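Side-chain contacts in signal recognition particle subunit SRP68 (Chaetomium thermophilum, PDB 4P3G), which probably serves the signal recognition particle in targeting secretory and membrane proteins to the endoplasmic reticulum, the chain described being its RNA-binding domain: residues R143-A146 / A147-R150; A152-E156 / K157-G161; H108-S111 / R112-G116; G161-L164 / K165-I169. One frame throughout, in Å; residues are numbered along the deposited sequence.

Contacts 1 to 4 follow three successive helices, 103-128, 136-156 and 160-181. Contacts 1, 3 and 4 join side chains about one helical turn apart, and contact 2 bridges the turn between helices 136-156 and 160-181. Contacts 1 and 2 share helix 136-156, their centres about 13 Å apart, and contacts 2 and 4 share Gly161. Contact 4 packs on contact 1, where Ala147 CB lies 4.1 Å from Ile169 CB. Contact 3 meets contact 2 through a salt bridge, Lys157 NZ to Glu114 OE2 at 3.2 Å, whereas its centre is about 17 Å from that of contact 4. Arg150 holds a phosphate, probably from the crystallisation liquor, near the side chains of Glu114 and Lys157.

Contact 1: residues R143-A146 / A147-R150; sequences RAYA and ALLR. With PO4 (phosphate ion), chain E.
Arg143-Ala146 runs without a break into Ala147-Arg150 inside helix 136-156, where Ala147, Leu148, Leu149 and Arg150 each donate an amide hydrogen to the carbonyl oxygen four residues back; Leu149 N to Tyr145 O, at 3.0 Å, is one of these bonds. Tyr145 and Leu149 carry the main side-chain contact, an i-to-i+4 packing along a buried helix of the all-helical RNA-binding domain. The first torsion of Leu149, chi1 -72°, sets CG beside its own backbone N, and from there CG covers one face of the Tyr145 ring, 3.9 Å above the plane and offset toward the rim. Leu149 CD1 reaches further out, 3.7 Å from Tyr145 CZ. It also lies 3.5 Å from Tyr145 OH, the phenol oxygen that is hydrogen-bonded to Glu81. Leu148 CD2 approaches the ring obliquely, 4.2 Å from Tyr145 CD1. Arg150, bent at chi2 and chi3, turns from the helix to a phosphate: NH1 bonds O1 at 3.2 Å with an angle of 158°, in the guanidinium plane, while NH2 adds a weak bond to O2 at 2.7 Å. NE is salt-bridged to Glu121, which probably helps fix the rotation of the group. Helices 10-21 and 71-93 pack on Tyr145 and Leu149, helix 103-128 touches Tyr145, Ala146 and Arg150, and helix 160-181 covers Ala144 and Ala147.

Contact 2: residues A152-E156 / K157-G161; sequences AALFE and KQNWG
A Schellman motif ends helix 136-156 here and leads within a few residues into helix 160-181, so that Phe155 and Trp160 meet across the turn of an antiparallel helical hairpin, the kind of unit from which tetratricopeptide-like folds are built. Gln158 leaves the helix with phi at 67°. The reversal is closed by two amides pointing back into the last turn: Asn159 N to Leu154 O at 3.0 Å, and a weak bond from Gln158 N to Phe155 O at 3.1 Å. Just before them, Lys157 N still makes an ordinary helical bond to Ala153 O. Asn159 stands at the N-cap of the next helix, although its side chain makes no capping bond; it lies alongside Leu154, pointing the same way, with ND2 4.1 Å from Leu154 CD2.

The rings form a T-shaped pair. In Phe155 a chi1 of -178° swings CG away from the backbone N to the carbonyl side, where the Trp160 edge arrives. Trp160 presents CZ3 of its six-membered ring to one face of Phe155, with planes at 82° and centroids 5.3 Å apart. CZ3 stands 3.7 Å above the Phe155 plane, near the rim, and 3.8 Å from Phe155 CD2. Gln158 O covers one face of the indole toward its rim, and Glu156 OE2 lies at the Phe155 edge, in plane, while salt-bridged to Lys91. Helix 103-128 lies against Ala153 and Glu156, and its Arg106 NH1 bonds Glu156 O; helix 186-205 packs on Trp160 through Ala201, Gln204 and Ala205, where Phe200 also meets the indole.

Contact 3: residues H108-S111 / R112-G116; sequences HIVS and RLEKG
Glu114 N donates to Val110 O at 2.8 Å, and Lys115 N to Ser111 O at 3.0 Å; Leu113 and Arg112 bond likewise to Ile109 O and His108 O, all within helix 103-128. Beyond the backbone, Ser111 OG turns toward the preceding turn and is hydrogen-bonded to Ser107 O. The carboxylate of Glu114, paired with Lys157, is held from outside the helix while its own chain, extended beyond CG, crosses Val110. A chi1 of 166° turns CG1 of Val110 away from its own N, and this branch meets the chain, 3.4 Å from Glu114 CD and 3.7 Å from Glu114 CG. The contact is one-turn packing along a helix of the SRP68 RNA-binding domain.

On another side of the helix Arg112 curls back over the turn that precedes it. With chi1 at -96° and bends at chi2 and chi3, the chain folds the guanidinium over the backbone of Ser111, whose carbonyl carbon lies against one of its faces. NH1 comes 3.5 Å from Ser111 CB and reaches the His108 ring at its edge, 3.8 Å from CD2. The imidazole and guanidinium planes are 57° apart, so the pair meets without stacking. Ile109 CG2 and Leu113 CD1 make a looser apolar touch at 4.5 Å. Helix 71-93 lies along His108, Ile109, Arg112 and Leu113, its His86 ring meeting that of His108 nearly at right angles, while helix 136-156 packs on Val110, Leu113 and Glu114 through Ala153 and Glu156.

Contact 4: residues G161-L164 / K165-I169; sequences GACL and KSYAI
Cys163 and Tyr167 are brought together by their first torsions: as modelled, chi1 of 129° directs SG of Cys163 toward the ring, a torsion uncertain at this resolution, and chi1 of -85° in Tyr167 sets CG beside the backbone N, with the ring next to the preceding turn. SG then lies 3.6 Å from Tyr167 CD2 and 3.7 Å from Tyr167 CE2. It is 4.7 Å from the ring centroid and 79° off the ring normal, so this Cys sulfur-aromatic contact is made at the edge of the phenol ring. Cys163 O also approaches the ring, obliquely, while accepting the Tyr167 amide hydrogen at 3.0 Å. The same i-to-i+4 pattern links Lys165 N to Gly161 O, Ser166 N to Ala162 O and Ala168 N to Leu164 O, in the early turns of helix 160-181, the second arm of a helical hairpin with 136-156 in a domain described as tetratricopeptide-like. Helix 136-156 covers Ala162 and Cys163 with Leu154, and helix 186-205 meets Tyr167 through Ser197 and Met198. Lys165 runs back along the first turn: CG sits 3.5 Å from Gly161 O and, after a bend at chi3, CE passes 4.1 Å from Ala162 CA. The ammonium group of Lys165 is hydrogen-bonded to Ser224 OG of the third subunit, which also packs Phe221 on Lys165 and Ala220 on Leu164.

Contact 1: residues R143-A146 / A147-R150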
loop_
_atom_site.group_PDB
_atom_site.type_symbol
_atom_site.label_atom_id
_atom_site.label_comp_id
_atom_site.label_asym_id
_atom_site.label_seq_id
_atom_site.Cartn_x
_atom_site.Cartn_y
_atom_site.Cartn_z
ATOM N N ARG A 143 -24.502 -3.378 -11.684
ATOM C CA ARG A 143 -23.287 -4.128 -11.813
ATOM C C ARG A 143 -22.469 -4.218 -10.516
ATOM O O ARG A 143 -21.924 -5.286 -10.212
ATOM C CB ARG A 143 -22.406 -3.582 -12.878
ATOM C CG ARG A 143 -21.301 -4.523 -12.980
ATOM C CD ARG A 143 -20.696 -4.096 -14.149
ATOM N NE ARG A 143 -19.605 -4.892 -14.656
ATOM C CZ ARG A 143 -19.015 -4.439 -15.755
ATOM N NH1 ARG A 143 -19.473 -3.293 -16.277
ATOM N NH2 ARG A 143 -18.010 -5.052 -16.323
ATOM N N ALA A 144 -22.411 -3.124 -9.750
ATOM C CA ALA A 144 -21.765 -3.148 -8.436
ATOM C C ALA A 144 -22.442 -4.223 -7.565
ATOM O O ALA A 144 -21.770 -5.106 -7.007
ATOM C CB ALA A 144 -21.833 -1.768 -7.753
ATOM N N TYR A 145 -23.771 -4.185 -7.519
ATOM C CA TYR A 145 -24.532 -5.152 -6.738
ATOM C C TYR A 145 -24.209 -6.581 -7.174
ATOM O O TYR A 145 -24.069 -7.484 -6.338
ATOM C CB TYR A 145 -26.028 -4.904 -6.876
ATOM C CG TYR A 145 -26.895 -5.906 -6.145
ATOM C CD1 TYR A 145 -26.840 -6.039 -4.756
ATOM C CD2 TYR A 145 -27.752 -6.738 -6.851
ATOM C CE1 TYR A 145 -27.634 -6.963 -4.101
ATOM C CE2 TYR A 145 -28.543 -7.659 -6.210
ATOM C CZ TYR A 145 -28.486 -7.773 -4.839
ATOM O OH TYR A 145 -29.289 -8.703 -4.219
ATOM N N ALA A 146 -24.109 -6.796 -8.480
ATOM C CA ALA A 146 -23.764 -8.117 -8.965
ATOM C C ALA A 146 -22.340 -8.476 -8.525
ATOM O O ALA A 146 -22.018 -9.645 -8.287
ATOM C CB ALA A 146 -23.920 -8.190 -10.456
ATOM N N ALA A 147 -21.465 -7.474 -8.460
ATOM C CA ALA A 147 -20.080 -7.734 -8.097
ATOM C C ALA A 147 -20.020 -8.043 -6.633
ATOM O O ALA A 147 -19.238 -8.881 -6.205
ATOM C CB ALA A 147 -19.202 -6.545 -8.432
ATOM N N LEU A 148 -20.920 -7.410 -5.890
ATOM C CA LEU A 148 -21.012 -7.547 -4.444
ATOM C C LEU A 148 -21.419 -8.971 -4.060
ATOM O O LEU A 148 -20.837 -9.593 -3.150
ATOM C CB LEU A 148 -22.046 -6.564 -3.898
ATOM C CG LEU A 148 -22.312 -6.541 -2.386
ATOM C CD1 LEU A 148 -21.174 -5.823 -1.691
ATOM C CD2 LEU A 148 -23.685 -5.933 -1.992
ATOM N N LEU A 149 -22.450 -9.475 -4.727
ATOM C CA LEU A 149 -22.909 -10.808 -4.406
ATOM C C LEU A 149 -21.862 -11.818 -4.861
ATOM O O LEU A 149 -21.600 -12.797 -4.165
ATOM C CB LEU A 149 -24.266 -11.106 -5.052
ATOM C CG LEU A 149 -25.460 -10.390 -4.443
ATOM C CD1 LEU A 149 -26.766 -11.002 -4.929
ATOM C CD2 LEU A 149 -25.368 -10.374 -2.945
ATOM N N ARG A 150 -21.268 -11.588 -6.033
ATOM C CA ARG A 150 -20.278 -12.526 -6.554
ATOM C C ARG A 150 -19.058 -12.542 -5.625
ATOM O O ARG A 150 -18.413 -13.573 -5.445
ATOM C CB ARG A 150 -19.884 -12.180 -7.981
ATOM C CG ARG A 150 -18.770 -13.039 -8.542
ATOM C CD ARG A 150 -19.160 -14.458 -8.587
ATOM N NE ARG A 150 -20.276 -14.667 -9.500
ATOM C CZ ARG A 150 -20.919 -15.828 -9.623
ATOM N NH1 ARG A 150 -20.532 -16.868 -8.889
ATOM N NH2 ARG A 150 -21.933 -15.955 -10.478
HETATM P P PO4 E . -21.679 -19.558 -10.964
HETATM O O1 PO4 E . -22.484 -19.235 -9.731
HETATM O O2 PO4 E . -21.424 -18.289 -11.752
HETATM O O3 PO4 E . -22.430 -20.540 -11.834
HETATM O O4 PO4 E . -20.371 -20.197 -10.556
#

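Contact 2: residues A152-E156 / K157-G161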
loop_
_atom_site.group_PDB
_atom_site.type_symbol
_atom_site.label_atom_id
_atom_site.label_comp_id
_atom_site.label_asym_id
_atom_site.label_seq_id
_atom_site.Cartn_x
_atom_site.Cartn_y
_atom_site.Cartn_z
ATOM N N ALA A 152 -19.198 -12.051 -2.316
ATOM C CA ALA A 152 -19.619 -12.811 -1.145
ATOM C C ALA A 152 -19.504 -14.307 -1.404
ATOM O O ALA A 152 -19.052 -15.078 -0.556
ATOM C CB ALA A 152 -21.036 -12.455 -0.782
ATOM N N ALA A 153 -19.917 -14.722 -2.591
ATOM C CA ALA A 153 -19.888 -16.130 -2.900
ATOM C C ALA A 153 -18.461 -16.680 -2.859
ATOM O O ALA A 153 -18.213 -17.670 -2.176
ATOM C CB ALA A 153 -20.546 -16.385 -4.243
ATOM N N LEU A 154 -17.517 -16.024 -3.540
ATOM C CA LEU A 154 -16.135 -16.527 -3.596
ATOM C C LEU A 154 -15.428 -16.393 -2.246
ATOM O O LEU A 154 -14.574 -17.212 -1.878
ATOM C CB LEU A 154 -15.347 -15.813 -4.679
ATOM C CG LEU A 154 -15.820 -16.030 -6.117
ATOM C CD1 LEU A 154 -15.306 -14.892 -6.998
ATOM C CD2 LEU A 154 -15.389 -17.404 -6.636
ATOM N N PHE A 155 -15.799 -15.367 -1.500
ATOM C CA PHE A 155 -15.277 -15.203 -0.150
ATOM C C PHE A 155 -15.668 -16.407 0.752
ATOM O O PHE A 155 -14.844 -16.892 1.537
ATOM C CB PHE A 155 -15.812 -13.902 0.423
ATOM C CG PHE A 155 -15.322 -13.586 1.786
ATOM C CD1 PHE A 155 -15.978 -14.114 2.904
ATOM C CD2 PHE A 155 -14.252 -12.717 1.977
ATOM C CE1 PHE A 155 -15.544 -13.819 4.199
ATOM C CE2 PHE A 155 -13.805 -12.400 3.269
ATOM C CZ PHE A 155 -14.451 -12.955 4.382
ATOM N N GLU A 156 -16.913 -16.883 0.640
ATOM C CA GLU A 156 -17.375 -18.029 1.417
ATOM C C GLU A 156 -16.722 -19.342 0.956
ATOM O O GLU A 156 -16.501 -20.265 1.750
ATOM C CB GLU A 156 -18.888 -18.139 1.334
ATOM C CG GLU A 156 -19.613 -17.075 2.142
ATOM C CD GLU A 156 -19.236 -17.075 3.606
ATOM O OE1 GLU A 156 -19.205 -18.177 4.199
ATOM O OE2 GLU A 156 -18.974 -15.976 4.159
ATOM N N LYS A 157 -16.426 -19.417 -0.334
ATOM C CA LYS A 157 -15.758 -20.564 -0.925
ATOM C C LYS A 157 -14.276 -20.538 -0.562
ATOM O O LYS A 157 -13.532 -21.478 -0.855
ATOM C CB LYS A 157 -15.915 -20.510 -2.436
ATOM C CG LYS A 157 -15.710 -21.812 -3.184
ATOM C CD LYS A 157 -16.205 -21.637 -4.627
ATOM C CE LYS A 157 -16.203 -22.928 -5.411
ATOM N NZ LYS A 157 -16.773 -22.670 -6.763
ATOM N N GLN A 158 -13.848 -19.436 0.052
ATOM C CA GLN A 158 -12.464 -19.276 0.476
ATOM C C GLN A 158 -11.512 -19.190 -0.721
ATOM O O GLN A 158 -10.328 -19.517 -0.632
ATOM C CB GLN A 158 -12.095 -20.385 1.471
ATOM C CG GLN A 158 -12.708 -20.104 2.817
ATOM C CD GLN A 158 -12.671 -21.277 3.774
ATOM O OE1 GLN A 158 -12.327 -22.402 3.405
ATOM N NE2 GLN A 158 -13.055 -21.018 5.019
ATOM N N ASN A 159 -12.049 -18.738 -1.844
ATOM C CA ASN A 159 -11.262 -18.526 -3.044
ATOM C C ASN A 159 -10.845 -17.062 -3.087
ATOM O O ASN A 159 -11.454 -16.255 -3.782
ATOM C CB ASN A 159 -12.093 -18.924 -4.257
ATOM C CG ASN A 159 -11.300 -18.921 -5.535
ATOM O OD1 ASN A 159 -10.173 -18.407 -5.595
ATOM N ND2 ASN A 159 -11.874 -19.519 -6.575
ATOM N N TRP A 160 -9.818 -16.728 -2.305
ATOM C CA TRP A 160 -9.486 -15.339 -1.981
ATOM C C TRP A 160 -9.141 -14.431 -3.143
ATOM O O TRP A 160 -9.580 -13.287 -3.179
ATOM C CB TRP A 160 -8.364 -15.291 -0.954
ATOM C CG TRP A 160 -8.612 -16.176 0.217
ATOM C CD1 TRP A 160 -7.873 -17.251 0.595
ATOM C CD2 TRP A 160 -9.696 -16.089 1.148
ATOM N NE1 TRP A 160 -8.397 -17.823 1.724
ATOM C CE2 TRP A 160 -9.533 -17.138 2.081
ATOM C CE3 TRP A 160 -10.787 -15.221 1.298
ATOM C CZ2 TRP A 160 -10.424 -17.355 3.139
ATOM C CZ3 TRP A 160 -11.666 -15.427 2.355
ATOM C CH2 TRP A 160 -11.464 -16.479 3.269
ATOM N N GLY A 161 -8.336 -14.904 -4.080
ATOM C CA GLY A 161 -7.983 -14.049 -5.190
ATOM C C GLY A 161 -9.174 -13.630 -6.030
ATOM O O GLY A 161 -9.426 -12.441 -6.214
#

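Contact 3: residues H108-S111 / R112-G116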
loop_
_atom_site.group_PDB
_atom_site.type_symbol
_atom_site.label_atom_id
_atom_site.label_comp_id
_atom_site.label_asym_id
_atom_site.label_seq_id
_atom_site.Cartn_x
_atom_site.Cartn_y
_atom_site.Cartn_z
ATOM N N HIS A 108 -23.518 -25.709 0.567
ATOM C CA HIS A 108 -24.898 -25.237 0.419
ATOM C C HIS A 108 -24.965 -23.707 0.548
ATOM O O HIS A 108 -25.711 -23.032 -0.160
ATOM C CB HIS A 108 -25.800 -25.910 1.457
ATOM C CG HIS A 108 -27.262 -25.709 1.222
ATOM N ND1 HIS A 108 -28.187 -25.691 2.239
ATOM C CD2 HIS A 108 -27.974 -25.524 0.073
ATOM C CE1 HIS A 108 -29.399 -25.498 1.743
ATOM N NE2 HIS A 108 -29.290 -25.398 0.428
ATOM N N ILE A 109 -24.187 -23.175 1.479
ATOM C CA ILE A 109 -24.065 -21.735 1.651
ATOM C C ILE A 109 -23.511 -21.088 0.387
ATOM O O ILE A 109 -24.013 -20.077 -0.073
ATOM C CB ILE A 109 -23.162 -21.415 2.838
ATOM C CG1 ILE A 109 -23.911 -21.759 4.122
ATOM C CG2 ILE A 109 -22.807 -19.958 2.844
ATOM C CD1 ILE A 109 -23.131 -21.489 5.361
ATOM N N VAL A 110 -22.485 -21.694 -0.183
ATOM C CA VAL A 110 -21.901 -21.176 -1.398
ATOM C C VAL A 110 -22.885 -21.267 -2.564
ATOM O O VAL A 110 -22.998 -20.309 -3.327
ATOM C CB VAL A 110 -20.592 -21.889 -1.717
ATOM C CG1 VAL A 110 -20.162 -21.589 -3.137
ATOM C CG2 VAL A 110 -19.514 -21.444 -0.727
ATOM N N SER A 111 -23.625 -22.381 -2.661
ATOM C CA SER A 111 -24.671 -22.587 -3.692
ATOM C C SER A 111 -25.689 -21.472 -3.753
ATOM O O SER A 111 -26.137 -21.088 -4.829
ATOM C CB SER A 111 -25.455 -23.862 -3.441
ATOM O OG SER A 111 -24.678 -25.004 -3.648
ATOM N N ARG A 112 -26.080 -21.002 -2.575
ATOM C CA ARG A 112 -27.082 -19.971 -2.426
ATOM C C ARG A 112 -26.556 -18.686 -2.972
ATOM O O ARG A 112 -27.179 -18.050 -3.821
ATOM C CB ARG A 112 -27.473 -19.779 -0.955
ATOM C CG ARG A 112 -28.715 -20.531 -0.488
ATOM C CD ARG A 112 -28.837 -21.888 -1.148
ATOM N NE ARG A 112 -29.737 -21.849 -2.299
ATOM C CZ ARG A 112 -29.759 -22.777 -3.247
ATOM N NH1 ARG A 112 -28.921 -23.815 -3.184
ATOM N NH2 ARG A 112 -30.609 -22.662 -4.262
ATOM N N LEU A 113 -25.384 -18.314 -2.484
ATOM C CA LEU A 113 -24.723 -17.102 -2.930
ATOM C C LEU A 113 -24.418 -17.109 -4.423
ATOM O O LEU A 113 -24.603 -16.103 -5.098
ATOM C CB LEU A 113 -23.444 -16.924 -2.142
ATOM C CG LEU A 113 -23.630 -16.608 -0.670
ATOM C CD1 LEU A 113 -22.257 -16.577 -0.068
ATOM C CD2 LEU A 113 -24.301 -15.272 -0.515
ATOM N N GLU A 114 -23.956 -18.243 -4.939
ATOM C CA GLU A 114 -23.620 -18.320 -6.353
ATOM C C GLU A 114 -24.903 -18.159 -7.178
ATOM O O GLU A 114 -24.900 -17.558 -8.252
ATOM C CB GLU A 114 -22.891 -19.630 -6.685
ATOM C CG GLU A 114 -21.527 -19.803 -6.033
ATOM C CD GLU A 114 -20.825 -21.113 -6.448
ATOM O OE1 GLU A 114 -21.509 -22.057 -6.897
ATOM O OE2 GLU A 114 -19.583 -21.225 -6.299
ATOM N N LYS A 115 -26.006 -18.691 -6.663
ATOM C CA LYS A 115 -27.301 -18.518 -7.309
ATOM C C LYS A 115 -27.742 -17.056 -7.279
ATOM O O LYS A 115 -28.197 -16.508 -8.276
ATOM C CB LYS A 115 -28.355 -19.361 -6.620
ATOM C CG LYS A 115 -29.701 -19.220 -7.299
ATOM C CD LYS A 115 -30.789 -19.823 -6.488
ATOM C CE LYS A 115 -32.105 -19.679 -7.191
ATOM N NZ LYS A 115 -33.146 -20.246 -6.320
ATOM N N GLY A 116 -27.597 -16.419 -6.127
ATOM C CA GLY A 116 -27.930 -15.015 -6.015
ATOM C C GLY A 116 -27.070 -14.174 -6.957
ATOM O O GLY A 116 -27.570 -13.220 -7.573
#

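Contact 4: residues G161-L164 / K165-I169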
loop_
_atom_site.group_PDB
_atom_site.type_symbol
_atom_site.label_atom_id
_atom_site.label_comp_id
_atom_site.label_asym_id
_atom_site.label_seq_id
_atom_site.Cartn_x
_atom_site.Cartn_y
_atom_site.Cartn_z
ATOM N N GLY A 161 -8.336 -14.904 -4.080
ATOM C CA GLY A 161 -7.983 -14.049 -5.190
ATOM C C GLY A 161 -9.174 -13.630 -6.030
ATOM O O GLY A 161 -9.426 -12.441 -6.214
ATOM N N ALA A 162 -9.961 -14.609 -6.463
ATOM C CA ALA A 162 -11.082 -14.347 -7.357
ATOM C C ALA A 162 -12.062 -13.394 -6.713
ATOM O O ALA A 162 -12.632 -12.530 -7.369
ATOM C CB ALA A 162 -11.775 -15.642 -7.706
ATOM N N CYS A 163 -12.245 -13.571 -5.415
ATOM C CA CYS A 163 -13.179 -12.782 -4.629
ATOM C C CYS A 163 -12.736 -11.316 -4.612
ATOM O O CYS A 163 -13.562 -10.386 -4.592
ATOM C CB CYS A 163 -13.291 -13.383 -3.219
ATOM S SG CYS A 163 -13.082 -12.252 -1.826
ATOM N N LEU A 164 -11.418 -11.125 -4.581
ATOM C CA LEU A 164 -10.839 -9.796 -4.579
ATOM C C LEU A 164 -11.114 -9.122 -5.900
ATOM O O LEU A 164 -11.328 -7.912 -5.935
ATOM C CB LEU A 164 -9.354 -9.841 -4.278
ATOM C CG LEU A 164 -9.117 -10.077 -2.806
ATOM C CD1 LEU A 164 -7.628 -10.185 -2.526
ATOM C CD2 LEU A 164 -9.715 -8.937 -2.047
ATOM N N LYS A 165 -11.121 -9.901 -6.981
ATOM C CA LYS A 165 -11.456 -9.336 -8.295
ATOM C C LYS A 165 -12.869 -8.779 -8.283
ATOM O O LYS A 165 -13.089 -7.681 -8.782
ATOM C CB LYS A 165 -11.320 -10.346 -9.438
ATOM C CG LYS A 165 -10.047 -11.121 -9.416
ATOM C CD LYS A 165 -9.751 -11.708 -10.781
ATOM C CE LYS A 165 -10.667 -12.857 -11.108
ATOM N NZ LYS A 165 -10.068 -13.695 -12.179
ATOM N N SER A 166 -13.827 -9.522 -7.723
ATOM C CA SER A 166 -15.207 -9.023 -7.696
ATOM C C SER A 166 -15.361 -7.798 -6.835
ATOM O O SER A 166 -15.955 -6.805 -7.253
ATOM C CB SER A 166 -16.188 -10.073 -7.204
ATOM O OG SER A 166 -16.378 -11.053 -8.185
ATOM N N TYR A 167 -14.804 -7.864 -5.634
ATOM C CA TYR A 167 -14.946 -6.779 -4.680
ATOM C C TYR A 167 -14.278 -5.498 -5.164
ATOM O O TYR A 167 -14.735 -4.386 -4.852
ATOM C CB TYR A 167 -14.369 -7.207 -3.333
ATOM C CG TYR A 167 -15.312 -7.980 -2.454
ATOM C CD1 TYR A 167 -16.602 -7.531 -2.222
ATOM C CD2 TYR A 167 -14.920 -9.177 -1.876
ATOM C CE1 TYR A 167 -17.468 -8.225 -1.410
ATOM C CE2 TYR A 167 -15.788 -9.898 -1.059
ATOM C CZ TYR A 167 -17.062 -9.416 -0.827
ATOM O OH TYR A 167 -17.933 -10.134 -0.020
ATOM N N ALA A 168 -13.199 -5.653 -5.930
ATOM C CA ALA A 168 -12.520 -4.492 -6.472
ATOM C C ALA A 168 -13.469 -3.784 -7.424
ATOM O O ALA A 168 -13.625 -2.559 -7.334
ATOM C CB ALA A 168 -11.236 -4.886 -7.176
ATOM N N ILE A 169 -14.145 -4.547 -8.292
ATOM C CA ILE A 169 -15.080 -3.923 -9.217
ATOM C C ILE A 169 -16.145 -3.140 -8.426
ATOM O O ILE A 169 -16.351 -1.956 -8.674
ATOM C CB ILE A 169 -15.824 -4.922 -10.119
ATOM C CG1 ILE A 169 -14.891 -5.799 -10.946
ATOM C CG2 ILE A 169 -16.874 -4.209 -10.943
ATOM C CD1 ILE A 169 -14.042 -5.052 -11.813
#